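Local coordinates for site-specific recombinase, resolvase family protein (Streptococcus pneumoniae, PDB 3GUV) that probably binds DNA and catalyses its site-specific cutting and rejoining, as serine recombinases do, at residues Phe78-Leu84 / Asn107-Asp113; Met66-Lys70 / Ile100-Val106. One frame throughout, in Å; residues are numbered along the deposited sequence.

Contact 1: Phe78-Leu84 / Asn107-Asp113; sequences FVLVFKL and NLICVED
Ile109 lays its CD1 over one face of the Phe78 ring, 3.9 Å from CD1 to the ring centroid, while Asn107 CB reaches Phe78 CE1 obliquely at 3.5 Å. The ring takes this place because Phe78 CG stands anti to the carbonyl carbon (chi1 -62°). Val79 N, Ile109 N, Val81 N and Val111 N bond in turn to Asn107 O, Val79 O, Ile109 O and Val81 O, each near 2.9 Å. These are neighbouring parallel strands of the central sheet in the resolvase N-terminal domain, joined through helix 91-103 as a beta-alpha-beta unit. On the sheet face of Val79 and Val81, Leu108 CD1 meets Val81 CG1 at 3.9 Å, and Cys110 SG lies 3.6 Å from Val81 CG2. Beyond the strands Glu112 N bonds to Phe82 O at 2.6 Å. Phe82, with CG anti to its backbone N (chi1 -172°), turns its ring back so that Glu112 CB sits over one face; the carboxylate plane is 41° from that of the ring. Lys83 runs alongside Glu112, but its NZ stops 4.4 Å from Glu112 OE2, beyond a salt bridge. Asp113 OD2 accepts the N-H of Leu84, N to OD2 3.1 Å, and both residues pack on Ala131 of the second subunit.

Contact 2: Met66-Lys70 / Ile100-Val106; sequences MEDIK and IMQDYGV
Lys70 lies across one face of the Tyr104 ring, its CA 3.8 Å from the ring centroid and 24° off the normal, a CH-pi contact made by the backbone end of the lysine. Farther out, Lys70 CD comes to 3.5 Å from Tyr104 CE2, so the aliphatic chain follows the ring toward its hydroxyl. Bends at chi2, chi3 and chi4 then carry the ammonium group back to its own helix, where NZ makes a weak hydrogen bond, part of a salt bridge, with Glu67 OE1 at 3.2 Å. Deeper in, Ile69 CG2 is shared between Val106 CG2, at 3.8 Å, and Tyr104 CB. Met66 curls at chi2 (-60°) and chi3 (-79°), which brings its CE to 3.9 Å from both Ile100 CG2 and Met101 CG; its side chain crosses those two at about a right angle. Behind this layer, a Schellman motif ends helix 91-103: Val106 N bonds to Met101 O and Gly105 N to Gln102 O, with Gly105 at positive phi. After that turn Val106 points its CB toward helix 60-70. The last turn of helix 60-70 thus packs against the end of helix 91-103, and Ile69, Met101 and Val106 all rest on Val79 of strand 78-81, with Ile69 also touching Tyr8 of strand 6-12.

How the contacts relate
Contact 1 lies nearer the centre of the chain, with a buried strand part and a loop end that reaches the surface at Glu112, whereas contact 2 lies farther out, where two helix ends combine a buried apolar side with an exposed lysine-tyrosine edge. Backbone hydrogen bonding dominates the first; across the second the contacts are mainly apolar packing and a CH-pi contact, with no hydrogen bond between its segments. The segments alternate along the chain, helix 60-70 preceding strand 78-81 and helix 91-103 preceding strand 107-110. Val79 is common to both contacts, and Met101 CE packs against Asn107 O. Gln102 NE2 probably hydrogen-bonds to Asn107 OD1, which Ser117 OG also binds, tying the helix end to its following strand.

Contact 1: Phe78-Leu84 / Asn107-Asp113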
ATOM      1  N   PHE A  78     -10.075   5.956  19.006  1.00 27.44           N
ATOM      2  CA  PHE A  78      -9.256   5.007  18.185  1.00 26.67           C
ATOM      3  C   PHE A  78      -9.817   3.566  18.102  1.00 25.41           C
ATOM      4  O   PHE A  78     -10.541   3.097  19.021  1.00 24.01           O
ATOM      5  CB  PHE A  78      -7.829   4.937  18.733  1.00 26.62           C
ATOM      6  CG  PHE A  78      -7.076   6.223  18.687  1.00 28.80           C
ATOM      7  CD1 PHE A  78      -6.368   6.580  17.550  1.00 32.47           C
ATOM      8  CD2 PHE A  78      -7.016   7.056  19.800  1.00 30.48           C
ATOM      9  CE1 PHE A  78      -5.649   7.766  17.491  1.00 30.42           C
ATOM     10  CE2 PHE A  78      -6.309   8.248  19.753  1.00 32.09           C
ATOM     11  CZ  PHE A  78      -5.598   8.587  18.582  1.00 32.71           C
ATOM     12  N   VAL A  79      -9.527   2.885  16.984  1.00 24.15           N
ATOM     13  CA  VAL A  79      -9.479   1.403  16.943  1.00 24.34           C
ATOM     14  C   VAL A  79      -8.022   0.965  16.958  1.00 25.13           C
ATOM     15  O   VAL A  79      -7.196   1.451  16.126  1.00 26.21           O
ATOM     16  CB  VAL A  79     -10.093   0.784  15.674  1.00 25.26           C
ATOM     17  CG1 VAL A  79      -9.880  -0.735  15.657  1.00 22.97           C
ATOM     18  CG2 VAL A  79     -11.578   1.170  15.510  1.00 23.00           C
ATOM     19  N   LEU A  80      -7.691   0.084  17.895  1.00 24.69           N
ATOM     20  CA  LEU A  80      -6.404  -0.565  17.925  1.00 24.84           C
ATOM     21  C   LEU A  80      -6.518  -1.918  17.229  1.00 24.60           C
ATOM     22  O   LEU A  80      -7.377  -2.724  17.576  1.00 24.45           O
ATOM     23  CB  LEU A  80      -5.926  -0.777  19.365  1.00 25.50           C
ATOM     24  CG  LEU A  80      -5.368   0.390  20.197  1.00 26.53           C
ATOM     25  CD1 LEU A  80      -6.223   1.653  20.244  1.00 23.65           C
ATOM     26  CD2 LEU A  80      -5.131  -0.174  21.627  1.00 28.21           C
ATOM     27  N   VAL A  81      -5.649  -2.129  16.242  1.00 23.90           N
ATOM     28  CA  VAL A  81      -5.373  -3.428  15.602  1.00 22.26           C
ATOM     29  C   VAL A  81      -3.919  -3.846  15.892  1.00 23.18           C
ATOM     30  O   VAL A  81      -3.079  -3.011  16.343  1.00 22.15           O
ATOM     31  CB  VAL A  81      -5.667  -3.371  14.099  1.00 22.35           C
ATOM     32  CG1 VAL A  81      -7.097  -2.931  13.880  1.00 22.50           C
ATOM     33  CG2 VAL A  81      -4.709  -2.424  13.363  1.00 20.81           C
ATOM     34  N   PHE A  82      -3.612  -5.148  15.737  1.00 23.60           N
ATOM     35  CA  PHE A  82      -2.240  -5.617  15.950  1.00 24.85           C
ATOM     36  C   PHE A  82      -1.325  -5.091  14.826  1.00 25.59           C
ATOM     37  O   PHE A  82      -0.292  -4.468  15.080  1.00 26.01           O
ATOM     38  CB  PHE A  82      -2.182  -7.164  16.039  1.00 25.72           C
ATOM     39  CG  PHE A  82      -0.815  -7.690  16.449  1.00 24.11           C
ATOM     40  CD1 PHE A  82      -0.326  -7.443  17.719  1.00 23.08           C
ATOM     41  CD2 PHE A  82      -0.026  -8.390  15.550  1.00 26.03           C
ATOM     42  CE1 PHE A  82       0.895  -7.901  18.116  1.00 24.62           C
ATOM     43  CE2 PHE A  82       1.235  -8.858  15.928  1.00 27.48           C
ATOM     44  CZ  PHE A  82       1.690  -8.623  17.221  1.00 27.98           C
ATOM     45  N   LYS A  83      -1.763  -5.285  13.596  1.00 27.28           N
ATOM     46  CA  LYS A  83      -1.131  -4.717  12.398  1.00 28.94           C
ATOM     47  C   LYS A  83      -2.158  -4.669  11.251  1.00 29.77           C
ATOM     48  O   LYS A  83      -3.233  -5.289  11.351  1.00 30.12           O
ATOM     49  CB  LYS A  83       0.088  -5.559  12.033  1.00 29.80           C
ATOM     50  CG  LYS A  83      -0.240  -6.977  11.819  1.00 32.01           C
ATOM     51  CD  LYS A  83       1.000  -7.842  11.748  1.00 36.03           C
ATOM     52  CE  LYS A  83       0.521  -9.298  11.702  1.00 38.70           C
ATOM     53  NZ  LYS A  83       1.584 -10.273  11.319  1.00 42.63           N
ATOM     54  N   LEU A  84      -1.858  -3.931  10.187  1.00 30.67           N
ATOM     55  CA  LEU A  84      -2.798  -3.744   9.055  1.00 32.01           C
ATOM     56  C   LEU A  84      -3.309  -5.033   8.411  1.00 33.65           C
ATOM     57  O   LEU A  84      -4.490  -5.133   8.042  1.00 33.22           O
ATOM     58  CB  LEU A  84      -2.185  -2.877   7.930  1.00 31.65           C
ATOM     59  CG  LEU A  84      -2.154  -1.370   8.112  1.00 31.39           C
ATOM     60  CD1 LEU A  84      -1.593  -0.620   6.844  1.00 27.76           C
ATOM     61  CD2 LEU A  84      -3.571  -0.880   8.452  1.00 30.01           C
ATOM     62  N   ASN A 107      -9.717   7.320  14.572  1.00 28.79           N
ATOM     63  CA  ASN A 107      -8.414   6.991  14.001  1.00 27.90           C
ATOM     64  C   ASN A 107      -7.930   5.553  14.293  1.00 27.93           C
ATOM     65  O   ASN A 107      -8.503   4.828  15.120  1.00 27.83           O
ATOM     66  CB  ASN A 107      -7.388   8.031  14.445  1.00 27.76           C
ATOM     67  CG  ASN A 107      -7.447   9.301  13.590  1.00 27.34           C
ATOM     68  OD1 ASN A 107      -7.008   9.316  12.442  1.00 24.26           O
ATOM     69  ND2 ASN A 107      -8.014  10.353  14.152  1.00 25.97           N
ATOM     70  N   LEU A 108      -6.893   5.141  13.577  1.00 27.25           N
ATOM     71  CA  LEU A 108      -6.383   3.775  13.605  1.00 26.65           C
ATOM     72  C   LEU A 108      -4.972   3.729  14.165  1.00 26.11           C
ATOM     73  O   LEU A 108      -4.102   4.516  13.733  1.00 25.75           O
ATOM     74  CB  LEU A 108      -6.393   3.163  12.212  1.00 26.90           C
ATOM     75  CG  LEU A 108      -5.983   1.673  12.143  1.00 27.75           C
ATOM     76  CD1 LEU A 108      -7.104   0.747  12.720  1.00 19.99           C
ATOM     77  CD2 LEU A 108      -5.664   1.359  10.649  1.00 29.08           C
ATOM     78  N   ILE A 109      -4.784   2.826  15.131  1.00 25.82           N
ATOM     79  CA  ILE A 109      -3.481   2.504  15.714  1.00 27.05           C
ATOM     80  C   ILE A 109      -3.232   1.042  15.417  1.00 27.95           C
ATOM     81  O   ILE A 109      -4.117   0.202  15.619  1.00 28.74           O
ATOM     82  CB  ILE A 109      -3.389   2.810  17.244  1.00 26.85           C
ATOM     83  CG1 ILE A 109      -3.635   4.301  17.489  1.00 26.79           C
ATOM     84  CG2 ILE A 109      -1.984   2.416  17.823  1.00 26.36           C
ATOM     85  CD1 ILE A 109      -3.522   4.759  18.978  1.00 23.46           C
ATOM     86  N   CYS A 110      -2.078   0.785  14.796  1.00 28.81           N
ATOM     87  CA  CYS A 110      -1.538  -0.540  14.543  1.00 28.94           C
ATOM     88  C   CYS A 110      -0.425  -0.675  15.511  1.00 29.92           C
ATOM     89  O   CYS A 110       0.614  -0.030  15.378  1.00 29.28           O
ATOM     90  CB  CYS A 110      -0.979  -0.668  13.139  1.00 29.64           C
ATOM     91  SG  CYS A 110      -2.185  -0.247  11.902  1.00 33.35           S
ATOM     92  N   VAL A 111      -0.661  -1.502  16.508  1.00 30.11           N
ATOM     93  CA  VAL A 111       0.258  -1.692  17.584  1.00 31.23           C
ATOM     94  C   VAL A 111       1.636  -2.221  17.136  1.00 33.38           C
ATOM     95  O   VAL A 111       2.662  -1.663  17.525  1.00 34.04           O
ATOM     96  CB  VAL A 111      -0.390  -2.604  18.673  1.00 30.39           C
ATOM     97  CG1 VAL A 111       0.626  -3.116  19.620  1.00 30.18           C
ATOM     98  CG2 VAL A 111      -1.504  -1.807  19.408  1.00 29.19           C
ATOM     99  N   GLU A 112       1.687  -3.273  16.334  1.00 35.51           N
ATOM    100  CA  GLU A 112       2.994  -3.815  15.966  1.00 37.49           C
ATOM    101  C   GLU A 112       3.710  -2.915  14.949  1.00 38.47           C
ATOM    102  O   GLU A 112       4.909  -2.674  15.085  1.00 39.87           O
ATOM    103  CB  GLU A 112       2.887  -5.235  15.421  1.00 37.69           C
ATOM    104  CG  GLU A 112       4.236  -5.963  15.533  1.00 40.67           C
ATOM    105  CD  GLU A 112       4.344  -7.200  14.674  1.00 44.73           C
ATOM    106  OE1 GLU A 112       4.931  -8.198  15.179  1.00 46.89           O
ATOM    107  OE2 GLU A 112       3.850  -7.176  13.513  1.00 46.15           O
ATOM    108  N   ASP A 113       2.974  -2.398  13.961  1.00 39.34           N
ATOM    109  CA  ASP A 113       3.564  -1.532  12.917  1.00 40.03           C
ATOM    110  C   ASP A 113       3.987  -0.154  13.447  1.00 40.09           C
ATOM    111  O   ASP A 113       4.749   0.553  12.793  1.00 40.82           O
ATOM    112  CB  ASP A 113       2.583  -1.330  11.765  1.00 40.06           C
ATOM    113  CG  ASP A 113       2.083  -2.656  11.161  1.00 42.66           C
ATOM    114  OD1 ASP A 113       2.882  -3.623  11.122  1.00 46.41           O
ATOM    115  OD2 ASP A 113       0.901  -2.733  10.709  1.00 43.76           O
TER

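Contact 2: Met66-Lys70 / Ile100-Val106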
ATOM      1  N   MET A  66     -17.955  -1.333  13.040  1.00 28.70           N
ATOM      2  CA  MET A  66     -18.183  -0.160  12.200  1.00 29.08           C
ATOM      3  C   MET A  66     -19.589   0.483  12.380  1.00 30.00           C
ATOM      4  O   MET A  66     -19.685   1.688  12.369  1.00 29.33           O
ATOM      5  CB  MET A  66     -17.871  -0.454  10.707  1.00 29.09           C
ATOM      6  CG  MET A  66     -16.400  -0.784  10.368  1.00 26.73           C
ATOM      7  SD  MET A  66     -15.185   0.486  10.750  1.00 25.32           S
ATOM      8  CE  MET A  66     -15.473   1.533   9.350  1.00 30.32           C
ATOM      9  N   GLU A  67     -20.646  -0.302  12.576  1.00 31.53           N
ATOM     10  CA  GLU A  67     -21.961   0.269  12.955  1.00 33.71           C
ATOM     11  C   GLU A  67     -21.936   0.981  14.332  1.00 33.51           C
ATOM     12  O   GLU A  67     -22.565   2.042  14.545  1.00 33.35           O
ATOM     13  CB  GLU A  67     -23.069  -0.818  12.953  1.00 34.65           C
ATOM     14  CG  GLU A  67     -23.218  -1.664  11.617  1.00 39.23           C
ATOM     15  CD  GLU A  67     -22.725  -0.952  10.321  1.00 45.49           C
ATOM     16  OE1 GLU A  67     -23.272   0.135   9.963  1.00 47.63           O
ATOM     17  OE2 GLU A  67     -21.804  -1.506   9.643  1.00 48.53           O
ATOM     18  N   ASP A  68     -21.213   0.395  15.280  1.00 33.26           N
ATOM     19  CA  ASP A  68     -21.082   1.001  16.604  1.00 33.04           C
ATOM     20  C   ASP A  68     -20.297   2.340  16.509  1.00 32.80           C
ATOM     21  O   ASP A  68     -20.507   3.255  17.289  1.00 30.94           O
ATOM     22  CB  ASP A  68     -20.437  -0.009  17.575  1.00 33.57           C
ATOM     23  CG  ASP A  68     -21.371  -1.214  17.913  1.00 35.37           C
ATOM     24  OD1 ASP A  68     -22.607  -1.150  17.666  1.00 37.50           O
ATOM     25  OD2 ASP A  68     -20.874  -2.222  18.478  1.00 34.33           O
ATOM     26  N   ILE A  69     -19.403   2.439  15.513  1.00 33.27           N
ATOM     27  CA  ILE A  69     -18.574   3.636  15.299  1.00 33.19           C
ATOM     28  C   ILE A  69     -19.448   4.731  14.674  1.00 34.73           C
ATOM     29  O   ILE A  69     -19.429   5.898  15.118  1.00 33.99           O
ATOM     30  CB  ILE A  69     -17.311   3.333  14.383  1.00 32.93           C
ATOM     31  CG1 ILE A  69     -16.202   2.610  15.198  1.00 31.29           C
ATOM     32  CG2 ILE A  69     -16.798   4.620  13.734  1.00 30.32           C
ATOM     33  CD1 ILE A  69     -14.998   2.089  14.379  1.00 26.76           C
ATOM     34  N   LYS A  70     -20.219   4.320  13.665  1.00 35.84           N
ATOM     35  CA  LYS A  70     -21.097   5.208  12.937  1.00 37.51           C
ATOM     36  C   LYS A  70     -22.109   5.823  13.927  1.00 37.68           C
ATOM     37  O   LYS A  70     -22.347   7.034  13.904  1.00 37.58           O
ATOM     38  CB  LYS A  70     -21.797   4.472  11.764  1.00 38.00           C
ATOM     39  CG  LYS A  70     -20.825   3.815  10.734  1.00 40.07           C
ATOM     40  CD  LYS A  70     -21.205   4.036   9.258  1.00 43.60           C
ATOM     41  CE  LYS A  70     -22.265   3.041   8.741  1.00 45.21           C
ATOM     42  NZ  LYS A  70     -21.693   2.000   7.828  1.00 47.20           N
ATOM     43  N   ILE A 100     -13.917   6.077   6.197  1.00 34.68           N
ATOM     44  CA  ILE A 100     -15.197   5.982   6.923  1.00 34.70           C
ATOM     45  C   ILE A 100     -15.005   6.219   8.437  1.00 34.77           C
ATOM     46  O   ILE A 100     -15.716   7.012   9.032  1.00 34.66           O
ATOM     47  CB  ILE A 100     -15.894   4.613   6.681  1.00 34.70           C
ATOM     48  CG1 ILE A 100     -16.247   4.435   5.191  1.00 33.21           C
ATOM     49  CG2 ILE A 100     -17.169   4.488   7.551  1.00 35.24           C
ATOM     50  CD1 ILE A 100     -16.495   3.000   4.785  1.00 32.63           C
ATOM     51  N   MET A 101     -14.042   5.523   9.037  1.00 34.25           N
ATOM     52  CA  MET A 101     -13.667   5.720  10.439  1.00 34.06           C
ATOM     53  C   MET A 101     -13.414   7.208  10.751  1.00 34.25           C
ATOM     54  O   MET A 101     -13.988   7.763  11.708  1.00 33.42           O
ATOM     55  CB  MET A 101     -12.384   4.929  10.803  1.00 32.79           C
ATOM     56  CG  MET A 101     -12.542   3.451  11.147  1.00 32.66           C
ATOM     57  SD  MET A 101     -10.967   2.563  11.410  1.00 25.66           S
ATOM     58  CE  MET A 101     -10.111   3.527  12.604  1.00 26.87           C
ATOM     59  N   GLN A 102     -12.519   7.838   9.985  1.00 34.45           N
ATOM     60  CA  GLN A 102     -12.175   9.241  10.249  1.00 34.93           C
ATOM     61  C   GLN A 102     -13.375  10.179   9.982  1.00 34.99           C
ATOM     62  O   GLN A 102     -13.523  11.172  10.690  1.00 33.68           O
ATOM     63  CB  GLN A 102     -10.951   9.691   9.452  1.00 35.45           C
ATOM     64  CG  GLN A 102      -9.661   8.980   9.816  1.00 37.18           C
ATOM     65  CD  GLN A 102      -8.456   9.486   9.023  1.00 39.13           C
ATOM     66  OE1 GLN A 102      -8.470   9.518   7.791  1.00 39.37           O
ATOM     67  NE2 GLN A 102      -7.401   9.873   9.738  1.00 39.96           N
ATOM     68  N   ASP A 103     -14.212   9.837   8.988  1.00 35.37           N
ATOM     69  CA  ASP A 103     -15.506  10.518   8.726  1.00 36.24           C
ATOM     70  C   ASP A 103     -16.266  10.624  10.037  1.00 36.13           C
ATOM     71  O   ASP A 103     -16.815  11.679  10.378  1.00 36.46           O
ATOM     72  CB  ASP A 103     -16.376   9.715   7.728  1.00 36.67           C
ATOM     73  CG  ASP A 103     -17.051  10.587   6.671  1.00 40.24           C
ATOM     74  OD1 ASP A 103     -18.280  10.897   6.752  1.00 41.91           O
ATOM     75  OD2 ASP A 103     -16.326  10.968   5.723  1.00 48.50           O
ATOM     76  N   TYR A 104     -16.274   9.514  10.787  1.00 35.40           N
ATOM     77  CA  TYR A 104     -16.977   9.435  12.057  1.00 34.75           C
ATOM     78  C   TYR A 104     -16.108   9.731  13.276  1.00 34.13           C
ATOM     79  O   TYR A 104     -16.427   9.288  14.373  1.00 33.76           O
ATOM     80  CB  TYR A 104     -17.662   8.073  12.200  1.00 35.08           C
ATOM     81  CG  TYR A 104     -18.806   7.884  11.248  1.00 35.14           C
ATOM     82  CD1 TYR A 104     -20.087   8.295  11.581  1.00 37.09           C
ATOM     83  CD2 TYR A 104     -18.608   7.328  10.014  1.00 37.95           C
ATOM     84  CE1 TYR A 104     -21.150   8.126  10.694  1.00 37.60           C
ATOM     85  CE2 TYR A 104     -19.654   7.165   9.107  1.00 39.46           C
ATOM     86  CZ  TYR A 104     -20.924   7.566   9.459  1.00 38.43           C
ATOM     87  OH  TYR A 104     -21.950   7.381   8.566  1.00 38.63           O
ATOM     88  N   GLY A 105     -15.045  10.520  13.095  1.00 33.72           N
ATOM     89  CA  GLY A 105     -14.149  10.924  14.216  1.00 33.67           C
ATOM     90  C   GLY A 105     -13.103   9.922  14.760  1.00 33.18           C
ATOM     91  O   GLY A 105     -12.426  10.224  15.753  1.00 33.51           O
ATOM     92  N   VAL A 106     -12.939   8.760  14.105  1.00 31.98           N
ATOM     93  CA  VAL A 106     -12.146   7.637  14.663  1.00 30.54           C
ATOM     94  C   VAL A 106     -10.844   7.387  13.850  1.00 29.84           C
ATOM     95  O   VAL A 106     -10.866   7.302  12.606  1.00 28.84           O
ATOM     96  CB  VAL A 106     -13.024   6.364  14.780  1.00 30.61           C
ATOM     97  CG1 VAL A 106     -12.221   5.143  15.315  1.00 30.98           C
ATOM     98  CG2 VAL A 106     -14.283   6.632  15.694  1.00 30.23           C
TER